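Local coordinates for probable signal peptide protein (Ralstonia solanacearum, PDB 2QGU), which binds a phospholipid, here a dipalmitoyl phosphatidylethanolamine, and as an MlaC-family protein probably takes part in lipid transport across the periplasm, at residues 38-43 against 119-124; 30-35 against 135-140; 179-184 against 195-200. The protein carries 13 engineered substitutions. All coordinates share one frame; numbering follows the deposited sequence. Where two conformers were deposited one is given.

In the fold
From the N terminus, helix 31-47 supplies the first halves of two contacts in succession. Its opening turns meet strand 134-143 in contact 2, closing a loop of 99 residues; a little further along the same helix, contact 1 closes a shorter loop of 75 residues on strand 120-123, and this shorter loop falls wholly within the longer one. The two strands are antiparallel neighbours, bonded for example through the backbone O of the engineered Ala122 and Thr140 N, so both contacts fasten one helix to one edge of the sheet, their centres about 10 Å apart. Contact 3 follows later in the chain, joining helices 173-188 and 191-206 on the opposite side of the chain's centre.

Contact 1: residues 38-43 against 119-124; sequences AVDDVL and QTVAYK. Engineered in segment 119-124: Ala122 (natural residue Ser). With PEF (di-palmitoyl-3-sn-phosphatidylethanolamine), chain B.
Val39, Asp40 and Leu43 of helix 38-43 lie over strand 120-123, which runs nearly antiparallel to the helix (172°) with the two axes 9.7 Å apart at closest approach. No hydrogen bond joins the segments directly. In the conformer given here, one of two deposited, Val121 CG1 lies between the backbone N and the carbonyl carbon (chi1 54°), and this branch makes its contacts with the helix: it comes within 4.2 Å of Val39 CG1 and 4.3 Å of Leu43 CD1. Leu43 CD1 also rests against the backbone oxygen of Gln119, which accepts a hydrogen bond from Lys47. Further along the strand, the hydroxyl of Tyr123 sits against Val39, with OH 3.5 Å from CB. That hydroxyl donates to a water 2.6 Å from OH, lying at the ring's edge and in its plane; the water in turn donates to Asp40 OD1, bridging strand to helix. The other carboxylate oxygen of Asp40 forms a salt bridge with Lys36, one turn earlier. On the lipid side, Val39 CG2 meets acyl carbon C38 of the phosphatidylethanolamine at 3.8 Å, while Gln119 NE2 gives a weak, bent bond to its ester carbonyl oxygen O5 (3.3 Å, 129°). Gln119 OE1 is held by Arg117 N, and NE2 also bonds Asn143. Helix 31-47 and the residue leading into edge strand 120-123 both contribute to the phospholipid pocket of this MlaC fold, through Val39 and Gln119.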
loop_
_atom_site.group_PDB
_atom_site.type_symbol
_atom_site.label_atom_id
_atom_site.label_comp_id
_atom_site.label_asym_id
_atom_site.label_seq_id
_atom_site.Cartn_x
_atom_site.Cartn_y
_atom_site.Cartn_z
ATOM N N ALA A 38 3.628 11.662 -5.903
ATOM C CA ALA A 38 2.478 10.781 -5.706
ATOM C C ALA A 38 1.701 11.116 -4.433
ATOM O O ALA A 38 0.476 11.220 -4.452
ATOM C CB ALA A 38 2.919 9.324 -5.692
ATOM N N VAL A 39 2.415 11.296 -3.328
ATOM C CA VAL A 39 1.766 11.610 -2.056
ATOM C C VAL A 39 1.074 12.975 -2.114
ATOM O O VAL A 39 -0.044 13.125 -1.613
ATOM C CB VAL A 39 2.749 11.501 -0.871
ATOM C CG1 VAL A 39 2.107 12.005 0.417
ATOM C CG2 VAL A 39 3.199 10.057 -0.703
ATOM N N ASP A 40 1.720 13.957 -2.737
ATOM C CA ASP A 40 1.103 15.276 -2.923
ATOM C C ASP A 40 -0.170 15.176 -3.748
ATOM O O ASP A 40 -1.150 15.866 -3.476
ATOM C CB ASP A 40 2.058 16.242 -3.624
ATOM C CG ASP A 40 3.154 16.756 -2.716
ATOM O OD1 ASP A 40 3.010 16.675 -1.474
ATOM O OD2 ASP A 40 4.162 17.259 -3.263
ATOM N N ASP A 41 -0.139 14.324 -4.766
ATOM C CA ASP A 41 -1.290 14.100 -5.630
ATOM C C ASP A 41 -2.454 13.510 -4.832
ATOM O O ASP A 41 -3.583 13.986 -4.933
ATOM C CB ASP A 41 -0.881 13.188 -6.787
ATOM C CG ASP A 41 -1.858 13.203 -7.935
ATOM O OD1 ASP A 41 -2.725 14.101 -7.997
ATOM O OD2 ASP A 41 -1.748 12.304 -8.790
ATOM N N VAL A 42 -2.165 12.493 -4.022
ATOM C CA VAL A 42 -3.162 11.901 -3.136
ATOM C C VAL A 42 -3.770 12.957 -2.210
ATOM O O VAL A 42 -4.997 13.094 -2.147
ATOM C CB VAL A 42 -2.563 10.726 -2.320
ATOM C CG1 VAL A 42 -3.518 10.267 -1.202
ATOM C CG2 VAL A 42 -2.227 9.568 -3.249
ATOM N N LEU A 43 -2.917 13.714 -1.519
ATOM C CA LEU A 43 -3.386 14.711 -0.551
ATOM C C LEU A 43 -4.234 15.799 -1.217
ATOM O O LEU A 43 -5.311 16.131 -0.725
ATOM C CB LEU A 43 -2.214 15.322 0.232
ATOM C CG LEU A 43 -1.482 14.391 1.203
ATOM C CD1 LEU A 43 -0.241 15.065 1.742
ATOM C CD2 LEU A 43 -2.394 13.953 2.358
ATOM N N GLN A 119 -3.244 17.998 6.398
ATOM C CA GLN A 119 -1.960 17.303 6.495
ATOM C C GLN A 119 -0.963 17.776 5.460
ATOM O O GLN A 119 -1.302 17.954 4.292
ATOM C CB GLN A 119 -2.132 15.793 6.349
ATOM C CG GLN A 119 -2.655 15.103 7.590
ATOM C CD GLN A 119 -4.164 15.113 7.679
ATOM O OE1 GLN A 119 -4.849 15.771 6.887
ATOM N NE2 GLN A 119 -4.693 14.382 8.648
ATOM N N THR A 120 0.269 17.979 5.919
ATOM C CA THR A 120 1.403 18.261 5.059
ATOM C C THR A 120 2.477 17.218 5.356
ATOM O O THR A 120 2.431 16.554 6.390
ATOM C CB THR A 120 1.973 19.672 5.312
ATOM O OG1 THR A 120 2.345 19.796 6.687
ATOM C CG2 THR A 120 0.950 20.760 4.945
ATOM N N VAL A 121 3.442 17.082 4.454
ATOM C CA VAL A 121 4.478 16.060 4.603
ATOM C C VAL A 121 5.872 16.635 4.367
ATOM O O VAL A 121 6.093 17.401 3.422
ATOM C CB VAL A 121 4.198 14.827 3.691
ATOM C CG1 VAL A 121 4.003 15.246 2.240
ATOM C CG2 VAL A 121 5.291 13.774 3.818
ATOM N N ALA A 122 6.796 16.269 5.254
ATOM C CA ALA A 122 8.191 16.657 5.146
ATOM C C ALA A 122 8.994 15.391 4.895
ATOM O O ALA A 122 8.720 14.343 5.495
ATOM C CB ALA A 122 8.646 17.328 6.420
ATOM N N TYR A 123 9.967 15.488 3.997
ATOM C CA TYR A 123 10.835 14.361 3.679
ATOM C C TYR A 123 12.160 14.453 4.411
ATOM O O TYR A 123 12.759 15.529 4.523
ATOM C CB TYR A 123 11.000 14.198 2.151
ATOM C CG TYR A 123 9.694 13.732 1.569
ATOM C CD1 TYR A 123 9.417 12.375 1.426
ATOM C CD2 TYR A 123 8.687 14.647 1.265
ATOM C CE1 TYR A 123 8.189 11.936 0.952
ATOM C CE2 TYR A 123 7.449 14.218 0.801
ATOM C CZ TYR A 123 7.208 12.865 0.647
ATOM O OH TYR A 123 5.973 12.454 0.193
ATOM N N LYS A 124 12.587 13.313 4.940
ATOM C CA LYS A 124 13.896 13.194 5.556
ATOM C C LYS A 124 14.939 13.043 4.438
ATOM O O LYS A 124 14.582 12.779 3.282
ATOM C CB LYS A 124 13.912 12.005 6.523
ATOM C CG LYS A 124 12.987 12.202 7.730
ATOM C CD LYS A 124 12.941 10.954 8.589
ATOM C CE LYS A 124 12.029 11.182 9.784
ATOM N NZ LYS A 124 11.967 9.965 10.640
HETATM C C2 PEF B . -4.020 8.469 10.687
HETATM C C1 PEF B . -4.424 8.691 12.143
HETATM N N PEF B . -9.052 8.138 15.823
HETATM C C3 PEF B . -3.810 9.809 10.013
HETATM C C4 PEF B . -7.175 7.513 14.379
HETATM C C5 PEF B . -7.949 7.182 15.652
HETATM C C10 PEF B . -3.023 6.400 10.261
HETATM C C11 PEF B . -1.815 5.557 9.871
HETATM C C12 PEF B . -1.234 6.059 8.549
HETATM C C13 PEF B . -2.186 5.697 7.414
HETATM C C14 PEF B . -1.543 5.911 6.057
HETATM C C15 PEF B . -2.506 5.466 4.959
HETATM C C16 PEF B . -1.783 5.363 3.618
HETATM C C17 PEF B . -2.644 4.645 2.585
HETATM C C18 PEF B . -2.424 3.132 2.648
HETATM C C19 PEF B . -2.339 2.538 1.245
HETATM C C20 PEF B . -3.736 2.205 0.712
HETATM C C21 PEF B . -3.660 1.679 -0.719
HETATM C C22 PEF B . -3.192 0.224 -0.740
HETATM C C23 PEF B . -3.345 -0.384 -2.133
HETATM C C24 PEF B . -2.038 -0.305 -2.919
HETATM C C25 PEF B . -2.299 -0.380 -4.421
HETATM C C30 PEF B . -2.991 10.770 8.062
HETATM C C31 PEF B . -2.564 10.896 6.731
HETATM C C32 PEF B . -2.820 9.825 5.884
HETATM C C33 PEF B . -2.561 10.219 4.417
HETATM C C34 PEF B . -1.231 9.667 3.877
HETATM C C35 PEF B . -1.280 9.399 2.360
HETATM C C36 PEF B . -0.235 8.561 1.957
HETATM C C37 PEF B . -0.344 8.146 0.625
HETATM C C38 PEF B . 0.726 7.314 0.278
HETATM C C39 PEF B . 0.580 6.702 -1.122
HETATM C C40 PEF B . 1.613 5.586 -1.374
HETATM C C41 PEF B . 1.100 4.214 -0.897
HETATM C C42 PEF B . 1.833 3.059 -1.588
HETATM C C43 PEF B . 1.666 1.745 -0.812
HETATM C C44 PEF B . 2.299 0.566 -1.559
HETATM C C45 PEF B . 2.136 -0.743 -0.782
HETATM O O4 PEF B . -4.153 5.903 10.228
HETATM O O5 PEF B . -2.755 11.722 8.800
HETATM O O2 PEF B . -2.807 7.696 10.631
HETATM O O3 PEF B . -3.636 9.673 8.579
HETATM O O1P PEF B . -5.485 10.949 13.973
HETATM O O2P PEF B . -7.795 10.158 13.211
HETATM O O3P PEF B . -5.774 9.161 12.190
HETATM O O4P PEF B . -6.362 8.680 14.599
HETATM P P PEF B . -6.379 9.863 13.501
HETATM O O HOH W 1 4.510 14.457 -0.713
#

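Contact 2: residues 30-35 against 135-140; sequences DAQATV and VVVRST. Engineered in segment 30-35: Ala33 (natural residue Thr).
Val137 sets CG1 anti to its backbone N (chi1 172°) and CG2 anti to its carbonyl carbon, presenting both methyls to Gln32 and Val35 of the helix; Gln32 likewise has CG anti to N, and its chain then bends at chi2. This is helix-on-sheet packing in the MlaC fold: the start of helix 31-47 lies across strand 135-140 at -49°, the axes 8.7 Å apart. Val35 and Val137 reach toward each other tip to tip, CG2 to CG2 at 4.1 Å. Val137 CG2 also lies over the helix backbone, 3.8 Å from Gln32 CA. Two residues back on the strand, Val135 CG2 packs closely on Ala31 CB at 3.5 Å, where Trp161 of strand 160-168 touches both side chains. The helix begins here: Asp30 is its N-cap, and its OD1 accepts from Ala33 N, an engineered position, with an N-H...O angle of 158°. Asp30 O is gripped from opposite faces of its carbonyl plane by Thr34 N and Thr34 OG1. Gln32 crosses Val137 obliquely, its aliphatic part and OE1 lying against Val137 CG1, with OE1 at 3.4 Å. NE2 bonds Lys124 O, tying the helix to the chain just after strand 120-123, while OE1 lies within hydrogen-bonding distance of a water that accepts the N-H of Arg138, with its oxygen 2.9 Å from Arg138 N.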
loop_
_atom_site.group_PDB
_atom_site.type_symbol
_atom_site.label_atom_id
_atom_site.label_comp_id
_atom_site.label_asym_id
_atom_site.label_seq_id
_atom_site.Cartn_x
_atom_site.Cartn_y
_atom_site.Cartn_z
ATOM N N ASP A 30 13.707 10.929 -9.605
ATOM C CA ASP A 30 14.340 9.882 -8.800
ATOM C C ASP A 30 13.340 9.272 -7.807
ATOM O O ASP A 30 12.147 9.587 -7.858
ATOM C CB ASP A 30 15.628 10.388 -8.120
ATOM C CG ASP A 30 15.397 11.562 -7.172
ATOM O OD1 ASP A 30 14.248 11.807 -6.743
ATOM O OD2 ASP A 30 16.395 12.246 -6.837
ATOM N N ALA A 31 13.806 8.397 -6.922
ATOM C CA ALA A 31 12.895 7.699 -6.011
ATOM C C ALA A 31 12.121 8.656 -5.114
ATOM O O ALA A 31 10.895 8.543 -4.995
ATOM C CB ALA A 31 13.647 6.680 -5.175
ATOM N N GLN A 32 12.827 9.603 -4.501
ATOM C CA GLN A 32 12.190 10.520 -3.558
ATOM C C GLN A 32 11.226 11.466 -4.269
ATOM O O GLN A 32 10.151 11.766 -3.743
ATOM C CB GLN A 32 13.240 11.278 -2.733
ATOM C CG GLN A 32 12.660 12.076 -1.553
ATOM C CD GLN A 32 13.473 11.928 -0.259
ATOM O OE1 GLN A 32 13.841 10.818 0.137
ATOM N NE2 GLN A 32 13.743 13.048 0.405
ATOM N N ALA A 33 11.593 11.905 -5.473
ATOM C CA ALA A 33 10.726 12.790 -6.263
ATOM C C ALA A 33 9.428 12.088 -6.643
ATOM O O ALA A 33 8.350 12.681 -6.578
ATOM C CB ALA A 33 11.454 13.285 -7.513
ATOM N N THR A 34 9.540 10.819 -7.020
ATOM C CA THR A 34 8.392 9.996 -7.384
ATOM C C THR A 34 7.423 9.852 -6.210
ATOM O O THR A 34 6.209 10.046 -6.358
ATOM C CB THR A 34 8.837 8.610 -7.885
ATOM O OG1 THR A 34 9.657 8.775 -9.048
ATOM C CG2 THR A 34 7.636 7.741 -8.247
ATOM N N VAL A 35 7.961 9.525 -5.039
ATOM C CA VAL A 35 7.137 9.391 -3.843
ATOM C C VAL A 35 6.474 10.727 -3.503
ATOM O O VAL A 35 5.259 10.783 -3.294
ATOM C CB VAL A 35 7.952 8.868 -2.637
ATOM C CG1 VAL A 35 7.125 8.928 -1.364
ATOM C CG2 VAL A 35 8.423 7.440 -2.895
ATOM N N VAL A 135 15.506 1.173 -2.754
ATOM C CA VAL A 135 15.849 2.196 -1.758
ATOM C C VAL A 135 14.683 2.469 -0.813
ATOM O O VAL A 135 13.566 1.989 -1.034
ATOM C CB VAL A 135 16.287 3.523 -2.448
ATOM C CG1 VAL A 135 17.440 3.270 -3.429
ATOM C CG2 VAL A 135 15.116 4.168 -3.167
ATOM N N VAL A 136 14.949 3.244 0.238
ATOM C CA VAL A 136 13.906 3.679 1.164
ATOM C C VAL A 136 13.805 5.199 1.133
ATOM O O VAL A 136 14.820 5.894 1.140
ATOM C CB VAL A 136 14.185 3.149 2.595
ATOM C CG1 VAL A 136 13.275 3.799 3.648
ATOM C CG2 VAL A 136 14.030 1.629 2.630
ATOM N N VAL A 137 12.572 5.695 1.063
ATOM C CA VAL A 137 12.267 7.120 1.193
ATOM C C VAL A 137 11.528 7.309 2.513
ATOM O O VAL A 137 10.532 6.626 2.773
ATOM C CB VAL A 137 11.395 7.615 0.012
ATOM C CG1 VAL A 137 10.902 9.045 0.239
ATOM C CG2 VAL A 137 12.162 7.500 -1.306
ATOM N N ARG A 138 12.032 8.211 3.352
ATOM C CA ARG A 138 11.468 8.410 4.682
ATOM C C ARG A 138 10.795 9.771 4.793
ATOM O O ARG A 138 11.288 10.769 4.266
ATOM C CB ARG A 138 12.546 8.258 5.756
ATOM C CG ARG A 138 13.304 6.922 5.702
ATOM C CD ARG A 138 14.136 6.705 6.960
ATOM N NE ARG A 138 13.267 6.538 8.126
ATOM C CZ ARG A 138 13.581 6.886 9.368
ATOM N NH1 ARG A 138 14.749 7.458 9.645
ATOM N NH2 ARG A 138 12.702 6.691 10.338
ATOM N N SER A 139 9.659 9.811 5.486
ATOM C CA SER A 139 8.880 11.039 5.582
ATOM C C SER A 139 8.119 11.130 6.899
ATOM O O SER A 139 7.959 10.134 7.615
ATOM C CB SER A 139 7.899 11.152 4.406
ATOM O OG SER A 139 6.717 10.393 4.630
ATOM N N THR A 140 7.658 12.343 7.200
ATOM C CA THR A 140 6.839 12.610 8.376
ATOM C C THR A 140 5.634 13.436 7.951
ATOM O O THR A 140 5.785 14.536 7.400
ATOM C CB THR A 140 7.621 13.409 9.451
ATOM O OG1 THR A 140 8.884 12.787 9.728
ATOM C CG2 THR A 140 6.809 13.504 10.732
HETATM O O HOH W 2 14.413 9.553 2.442
#

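Contact 3: residues 179-184 against 195-200; sequences NQFADV and VQFLDE. Engineered in segment 179-184: Asp183 (natural residue Glu).
The Phe197 ring carries Val184 CG2 over the centre of one face, 3.5 Å from the centroid and 6° off the ring normal, while Gln180 NE2 and Phe181 CE1 stand at its edge. The small offset identifies the first contact as a CH-pi interaction. Consistent with this placement, the distances from Val184 CG2 to all six ring carbons fall in a narrow range, from 3.7 to 3.9 Å. The other Val184 methyl, CG1, lies anti to the backbone N and packs beside the root of the ring, 3.5 Å from Phe197 CB. One valine therefore engages both the stem and the face of the phenylalanine.

At the rim, Gln180 reaches out with its chain extended beyond CG, bringing NE2 in the plane of the ring to 3.4 Å from Phe197 CE2. The amide and ring planes are 76° apart, and the approach is van der Waals packing against the rim. Phe181 CE1 adds a looser touch on the same ring atom, Phe197 CE2. The Phe181 ring turns mainly to Leu198, meeting it at about a right angle, with CZ 3.8 Å from CD2.

The two helix segments run at 120° to one another with axes 10.6 Å apart, and Val184 faces Phe197 where their backbones come nearest. Helices 173-188 and 191-206 follow each other through a short turn as a pair of obliquely packed helices, also tied by a salt bridge from Glu200 to Arg188. Helix 91-114 packs against this pair: Phe101 meets Phe181 edge-to-face, and Ile97 and Leu104 pack on Leu198. Helix 173-188 itself directly follows the last short strand of the sheet, 171-172.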
loop_
_atom_site.group_PDB
_atom_site.type_symbol
_atom_site.label_atom_id
_atom_site.label_comp_id
_atom_site.label_asym_id
_atom_site.label_seq_id
_atom_site.Cartn_x
_atom_site.Cartn_y
_atom_site.Cartn_z
ATOM N N ASN A 179 3.745 -12.450 7.459
ATOM C CA ASN A 179 3.570 -13.278 8.648
ATOM C C ASN A 179 2.126 -13.719 8.816
ATOM O O ASN A 179 1.855 -14.882 9.124
ATOM C CB ASN A 179 4.065 -12.549 9.897
ATOM C CG ASN A 179 5.560 -12.320 9.884
ATOM O OD1 ASN A 179 6.037 -11.299 10.382
ATOM N ND2 ASN A 179 6.308 -13.257 9.318
ATOM N N GLN A 180 1.198 -12.798 8.593
ATOM C CA GLN A 180 -0.224 -13.106 8.705
ATOM C C GLN A 180 -0.628 -14.169 7.688
ATOM O O GLN A 180 -1.318 -15.134 8.036
ATOM C CB GLN A 180 -1.064 -11.841 8.528
ATOM C CG GLN A 180 -2.558 -12.048 8.680
ATOM C CD GLN A 180 -3.303 -10.741 8.631
ATOM O OE1 GLN A 180 -3.221 -9.934 9.560
ATOM N NE2 GLN A 180 -4.022 -10.512 7.546
ATOM N N PHE A 181 -0.184 -14.009 6.442
ATOM C CA PHE A 181 -0.560 -14.941 5.381
ATOM C C PHE A 181 0.062 -16.316 5.577
ATOM O O PHE A 181 -0.589 -17.324 5.300
ATOM C CB PHE A 181 -0.211 -14.405 3.984
ATOM C CG PHE A 181 -1.027 -13.198 3.541
ATOM C CD1 PHE A 181 -2.077 -12.683 4.309
ATOM C CD2 PHE A 181 -0.743 -12.596 2.316
ATOM C CE1 PHE A 181 -2.814 -11.562 3.866
ATOM C CE2 PHE A 181 -1.481 -11.492 1.868
ATOM C CZ PHE A 181 -2.511 -10.979 2.647
ATOM N N ALA A 182 1.307 -16.370 6.044
ATOM C CA ALA A 182 1.960 -17.661 6.272
ATOM C C ALA A 182 1.198 -18.446 7.338
ATOM O O ALA A 182 1.023 -19.664 7.214
ATOM C CB ALA A 182 3.414 -17.480 6.679
ATOM N N ASP A 183 0.728 -17.741 8.365
ATOM C CA ASP A 183 -0.019 -18.361 9.451
ATOM C C ASP A 183 -1.332 -18.961 8.949
ATOM O O ASP A 183 -1.673 -20.098 9.295
ATOM C CB ASP A 183 -0.259 -17.346 10.567
ATOM C CG ASP A 183 -1.097 -17.904 11.682
ATOM O OD1 ASP A 183 -0.605 -18.802 12.399
ATOM O OD2 ASP A 183 -2.236 -17.431 11.834
ATOM N N VAL A 184 -2.050 -18.198 8.122
ATOM C CA VAL A 184 -3.308 -18.639 7.521
ATOM C C VAL A 184 -3.075 -19.853 6.618
ATOM O O VAL A 184 -3.789 -20.856 6.715
ATOM C CB VAL A 184 -3.985 -17.486 6.731
ATOM C CG1 VAL A 184 -5.135 -18.009 5.871
ATOM C CG2 VAL A 184 -4.461 -16.397 7.689
ATOM N N VAL A 195 -7.082 -17.553 0.075
ATOM C CA VAL A 195 -8.166 -16.943 -0.696
ATOM C C VAL A 195 -9.434 -16.844 0.163
ATOM O O VAL A 195 -10.081 -15.798 0.216
ATOM C CB VAL A 195 -8.446 -17.728 -2.005
ATOM C CG1 VAL A 195 -9.669 -17.166 -2.748
ATOM C CG2 VAL A 195 -7.221 -17.717 -2.919
ATOM N N GLN A 196 -9.766 -17.937 0.845
ATOM C CA GLN A 196 -10.906 -17.974 1.760
ATOM C C GLN A 196 -10.782 -16.911 2.859
ATOM O O GLN A 196 -11.743 -16.192 3.148
ATOM C CB GLN A 196 -11.018 -19.372 2.375
ATOM C CG GLN A 196 -12.210 -19.588 3.301
ATOM C CD GLN A 196 -12.164 -20.945 3.982
ATOM O OE1 GLN A 196 -11.215 -21.260 4.704
ATOM N NE2 GLN A 196 -13.191 -21.755 3.755
ATOM N N PHE A 197 -9.598 -16.821 3.462
ATOM C CA PHE A 197 -9.320 -15.844 4.513
ATOM C C PHE A 197 -9.498 -14.410 4.016
ATOM O O PHE A 197 -10.112 -13.582 4.699
ATOM C CB PHE A 197 -7.903 -16.063 5.053
ATOM C CG PHE A 197 -7.418 -14.988 5.991
ATOM C CD1 PHE A 197 -7.821 -14.969 7.324
ATOM C CD2 PHE A 197 -6.516 -14.023 5.550
ATOM C CE1 PHE A 197 -7.354 -13.989 8.195
ATOM C CE2 PHE A 197 -6.045 -13.037 6.416
ATOM C CZ PHE A 197 -6.463 -13.024 7.740
ATOM N N LEU A 198 -8.959 -14.113 2.835
ATOM C CA LEU A 198 -9.098 -12.762 2.288
ATOM C C LEU A 198 -10.558 -12.409 2.019
ATOM O O LEU A 198 -10.981 -11.286 2.277
ATOM C CB LEU A 198 -8.219 -12.567 1.050
ATOM C CG LEU A 198 -6.710 -12.530 1.328
ATOM C CD1 LEU A 198 -5.935 -12.501 0.018
ATOM C CD2 LEU A 198 -6.311 -11.345 2.201
ATOM N N ASP A 199 -11.329 -13.383 1.535
ATOM C CA ASP A 199 -12.768 -13.196 1.360
ATOM C C ASP A 199 -13.445 -12.859 2.690
ATOM O O ASP A 199 -14.251 -11.925 2.769
ATOM C CB ASP A 199 -13.400 -14.442 0.733
ATOM C CG ASP A 199 -13.041 -14.616 -0.734
ATOM O OD1 ASP A 199 -12.384 -13.724 -1.320
ATOM O OD2 ASP A 199 -13.411 -15.664 -1.307
ATOM N N GLU A 200 -13.093 -13.600 3.741
ATOM C CA GLU A 200 -13.619 -13.332 5.084
ATOM C C GLU A 200 -13.281 -11.927 5.580
ATOM O O GLU A 200 -14.139 -11.229 6.119
ATOM C CB GLU A 200 -13.101 -14.372 6.073
ATOM C CG GLU A 200 -13.635 -15.767 5.829
ATOM C CD GLU A 200 -12.884 -16.825 6.613
ATOM O OE1 GLU A 200 -12.078 -16.462 7.492
ATOM O OE2 GLU A 200 -13.094 -18.026 6.331
#